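Local coordinates for beta-glucosidase (Saccharopolyspora erythraea D, PDB 5M6G), which probably hydrolyses terminal, non-reducing beta-D-glucosyl residues with release of beta-D-glucose, as a glycoside hydrolase of family 3, at residues 481-489 with 519-530. Sequence-based numbering, arbitrary orientation.
Sequences DRHGNGVDG and EDRATIAKLRAS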
loop_
_atom_site.group_PDB
_atom_site.type_symbol
_atom_site.label_atom_id
_atom_site.label_comp_id
_atom_site.label_asym_id
_atom_site.label_seq_id
_atom_site.Cartn_x
_atom_site.Cartn_y
_atom_site.Cartn_z
ATOM N N ASP A 481 -10.704 -3.917 -29.872
ATOM C CA ASP A 481 -9.466 -3.497 -30.516
ATOM C C ASP A 481 -8.817 -2.419 -29.666
ATOM O O ASP A 481 -9.464 -1.419 -29.333
ATOM C CB ASP A 481 -9.706 -2.959 -31.930
ATOM C CG ASP A 481 -8.408 -2.668 -32.666
ATOM O OD1 ASP A 481 -7.853 -1.562 -32.507
ATOM O OD2 ASP A 481 -7.935 -3.558 -33.400
ATOM N N ARG A 482 -7.536 -2.609 -29.343
ATOM C CA ARG A 482 -6.872 -1.694 -28.419
ATOM C C ARG A 482 -7.037 -0.245 -28.844
ATOM O O ARG A 482 -7.258 0.634 -28.003
ATOM C CB ARG A 482 -5.388 -2.026 -28.298
ATOM C CG ARG A 482 -4.628 -0.997 -27.445
ATOM C CD ARG A 482 -3.238 -1.480 -27.105
ATOM N NE ARG A 482 -2.414 -0.416 -26.535
ATOM C CZ ARG A 482 -1.167 -0.609 -26.116
ATOM N NH1 ARG A 482 -0.625 -1.816 -26.214
ATOM N NH2 ARG A 482 -0.468 0.393 -25.606
ATOM N N HIS A 483 -6.955 0.023 -30.148
ATOM C CA HIS A 483 -6.936 1.384 -30.664
ATOM C C HIS A 483 -8.270 1.814 -31.259
ATOM O O HIS A 483 -8.336 2.862 -31.914
ATOM C CB HIS A 483 -5.817 1.532 -31.697
ATOM C CG HIS A 483 -4.449 1.314 -31.128
ATOM N ND1 HIS A 483 -3.712 2.327 -30.553
ATOM C CD2 HIS A 483 -3.695 0.194 -31.021
ATOM C CE1 HIS A 483 -2.558 1.844 -30.130
ATOM N NE2 HIS A 483 -2.523 0.551 -30.401
ATOM N N GLY A 484 -9.333 1.050 -31.035
ATOM C CA GLY A 484 -10.630 1.395 -31.587
ATOM C C GLY A 484 -10.812 1.064 -33.052
ATOM O O GLY A 484 -11.842 1.428 -33.624
ATOM N N ASN A 485 -9.851 0.383 -33.677
ATOM C CA ASN A 485 -9.940 0.101 -35.105
ATOM C C ASN A 485 -11.052 -0.899 -35.383
ATOM O O ASN A 485 -11.165 -1.924 -34.704
ATOM C CB ASN A 485 -8.607 -0.430 -35.626
ATOM C CG ASN A 485 -7.533 0.631 -35.638
ATOM O OD1 ASN A 485 -7.818 1.807 -35.830
ATOM N ND2 ASN A 485 -6.294 0.223 -35.429
ATOM N N GLY A 486 -11.884 -0.601 -36.377
ATOM C CA GLY A 486 -12.981 -1.475 -36.714
ATOM C C GLY A 486 -14.306 -1.075 -36.110
ATOM O O GLY A 486 -15.329 -1.684 -36.444
ATOM N N VAL A 487 -14.322 -0.079 -35.227
ATOM C CA VAL A 487 -15.591 0.401 -34.705
ATOM C C VAL A 487 -16.349 1.093 -35.833
ATOM O O VAL A 487 -15.753 1.707 -36.725
ATOM C CB VAL A 487 -15.383 1.344 -33.504
ATOM C CG1 VAL A 487 -14.826 2.703 -33.947
ATOM C CG2 VAL A 487 -16.684 1.522 -32.734
ATOM N N ASP A 488 -17.673 0.968 -35.809
ATOM C CA ASP A 488 -18.522 1.653 -36.776
ATOM C C ASP A 488 -19.887 1.869 -36.142
ATOM O O ASP A 488 -20.131 1.471 -34.999
ATOM C CB ASP A 488 -18.618 0.884 -38.109
ATOM C CG ASP A 488 -19.178 -0.524 -37.960
ATOM O OD1 ASP A 488 -20.135 -0.737 -37.190
ATOM O OD2 ASP A 488 -18.662 -1.431 -38.647
ATOM N N GLY A 489 -20.784 2.489 -36.911
ATOM C CA GLY A 489 -22.099 2.866 -36.421
ATOM C C GLY A 489 -23.047 1.713 -36.185
ATOM O O GLY A 489 -24.145 1.945 -35.670
ATOM N N GLU A 519 -2.321 8.194 -27.242
ATOM C CA GLU A 519 -3.046 6.985 -27.606
ATOM C C GLU A 519 -4.473 7.025 -27.078
ATOM O O GLU A 519 -5.426 6.745 -27.817
ATOM C CB GLU A 519 -2.316 5.747 -27.086
ATOM C CG GLU A 519 -3.145 4.473 -27.269
ATOM C CD GLU A 519 -2.482 3.218 -26.705
ATOM O OE1 GLU A 519 -3.122 2.148 -26.782
ATOM O OE2 GLU A 519 -1.334 3.289 -26.199
ATOM N N ASP A 520 -4.644 7.361 -25.794
ATOM C CA ASP A 520 -5.990 7.402 -25.223
ATOM C C ASP A 520 -6.879 8.400 -25.958
ATOM O O ASP A 520 -8.062 8.129 -26.198
ATOM C CB ASP A 520 -5.942 7.764 -23.738
ATOM C CG ASP A 520 -5.292 6.679 -22.876
ATOM O OD1 ASP A 520 -4.985 5.574 -23.375
ATOM O OD2 ASP A 520 -5.095 6.943 -21.671
ATOM N N ARG A 521 -6.338 9.573 -26.305
ATOM C CA ARG A 521 -7.176 10.577 -26.959
ATOM C C ARG A 521 -7.481 10.197 -28.406
ATOM O O ARG A 521 -8.594 10.436 -28.886
ATOM C CB ARG A 521 -6.522 11.953 -26.872
ATOM C CG ARG A 521 -6.148 12.327 -25.451
ATOM C CD ARG A 521 -5.931 13.784 -25.298
ATOM N NE ARG A 521 -4.499 14.063 -25.266
ATOM C CZ ARG A 521 -3.806 14.414 -26.337
ATOM N NH1 ARG A 521 -4.426 14.553 -27.503
ATOM N NH2 ARG A 521 -2.507 14.649 -26.229
ATOM N N ALA A 522 -6.516 9.596 -29.107
ATOM C CA ALA A 522 -6.777 9.067 -30.447
ATOM C C ALA A 522 -7.852 7.984 -30.425
ATOM O O ALA A 522 -8.742 7.961 -31.282
ATOM C CB ALA A 522 -5.484 8.513 -31.049
ATOM N N THR A 523 -7.777 7.065 -29.465
ATOM C CA THR A 523 -8.752 5.979 -29.417
ATOM C C THR A 523 -10.149 6.492 -29.085
ATOM O O THR A 523 -11.135 6.077 -29.711
ATOM C CB THR A 523 -8.300 4.925 -28.411
ATOM O OG1 THR A 523 -7.136 4.274 -28.924
ATOM C CG2 THR A 523 -9.394 3.884 -28.192
ATOM N N ILE A 524 -10.260 7.404 -28.117
ATOM C CA ILE A 524 -11.575 7.956 -27.799
ATOM C C ILE A 524 -12.133 8.727 -28.989
ATOM O O ILE A 524 -13.330 8.647 -29.289
ATOM C CB ILE A 524 -11.505 8.841 -26.543
ATOM C CG1 ILE A 524 -11.180 8.006 -25.301
ATOM C CG2 ILE A 524 -12.815 9.600 -26.364
ATOM C CD1 ILE A 524 -10.822 8.864 -24.075
ATOM N N ALA A 525 -11.282 9.486 -29.687
ATOM C CA ALA A 525 -11.757 10.244 -30.844
ATOM C C ALA A 525 -12.245 9.310 -31.941
ATOM O O ALA A 525 -13.283 9.559 -32.571
ATOM C CB ALA A 525 -10.652 11.162 -31.366
ATOM N N LYS A 526 -11.522 8.214 -32.164
ATOM C CA LYS A 526 -11.958 7.225 -33.143
ATOM C C LYS A 526 -13.317 6.643 -32.775
ATOM O O LYS A 526 -14.162 6.424 -33.652
ATOM C CB LYS A 526 -10.907 6.123 -33.267
ATOM C CG LYS A 526 -11.173 5.143 -34.397
ATOM C CD LYS A 526 -10.081 4.094 -34.452
ATOM C CE LYS A 526 -8.730 4.748 -34.685
ATOM N NZ LYS A 526 -8.672 5.362 -36.039
ATOM N N LEU A 527 -13.550 6.388 -31.483
ATOM C CA LEU A 527 -14.837 5.853 -31.049
ATOM C C LEU A 527 -15.940 6.891 -31.178
ATOM O O LEU A 527 -17.052 6.569 -31.605
ATOM C CB LEU A 527 -14.770 5.363 -29.602
ATOM C CG LEU A 527 -13.848 4.201 -29.228
ATOM C CD1 LEU A 527 -14.250 3.640 -27.866
ATOM C CD2 LEU A 527 -13.866 3.130 -30.281
ATOM N N ARG A 528 -15.671 8.132 -30.776
ATOM C CA ARG A 528 -16.706 9.148 -30.921
ATOM C C ARG A 528 -17.045 9.387 -32.389
ATOM O O ARG A 528 -18.209 9.637 -32.720
ATOM C CB ARG A 528 -16.274 10.448 -30.242
ATOM C CG ARG A 528 -15.987 10.293 -28.750
ATOM C CD ARG A 528 -16.047 11.609 -27.995
ATOM N NE ARG A 528 -15.476 12.708 -28.762
ATOM C CZ ARG A 528 -16.162 13.758 -29.203
ATOM N NH1 ARG A 528 -17.457 13.886 -28.939
ATOM N NH2 ARG A 528 -15.542 14.690 -29.903
ATOM N N ALA A 529 -16.053 9.293 -33.283
ATOM C CA ALA A 529 -16.299 9.524 -34.707
ATOM C C ALA A 529 -17.250 8.499 -35.303
ATOM O O ALA A 529 -17.801 8.732 -36.385
ATOM C CB ALA A 529 -14.988 9.508 -35.488
ATOM N N SER A 530 -17.453 7.367 -34.634
ATOM C CA SER A 530 -18.374 6.371 -35.156
ATOM C C SER A 530 -19.829 6.781 -34.989
ATOM O O SER A 530 -20.707 6.126 -35.570
ATOM C CB SER A 530 -18.130 5.021 -34.472
ATOM O OG SER A 530 -18.529 5.061 -33.113
HETATM O O HOH W 1 -5.783 2.718 -27.232
#
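Arg482 grips Glu519 side-on through NE and NH2, one nitrogen to each carboxylate oxygen, both oxygens using their syn lone pairs. NE lies 2.7 Å from OE1 of Glu519, and NH2 of Arg482 is 3.1 Å from its OE2; the two planes are only 24° apart. Glu519, CG anti to the backbone N (chi1 172°), reaches out fully extended and passes the His483 ring, whose CE1 comes within 3.4 Å of Glu519 OE1. A water donates to Arg482 O and to this same OE1 while accepting from Thr523 OG1. With Glu519 cut back to an alanine, the Arg482 guanidinium would probably lose this countercharge and the water one of its anchors. The loop, leaving edge strand 478-480 through a type I turn with an Asx turn at Asp481, lies along helix 518-528, which covers the mixed sheet of the C-terminal domain. Gly484 fits closely where a CB would crowd Leu527 CD2 and Lys526 CD. Lys526 CD lies 3.3 Å from Gly484 O, and the bend beyond it brings CE near Asn485 OD1. Val487 CG1 packs 3.8 Å from Leu527 CD2, both side chains also touching Phe432, and Val487 CG2 lies near Ser530 OG, which donates a hydrogen bond back to Leu527 O.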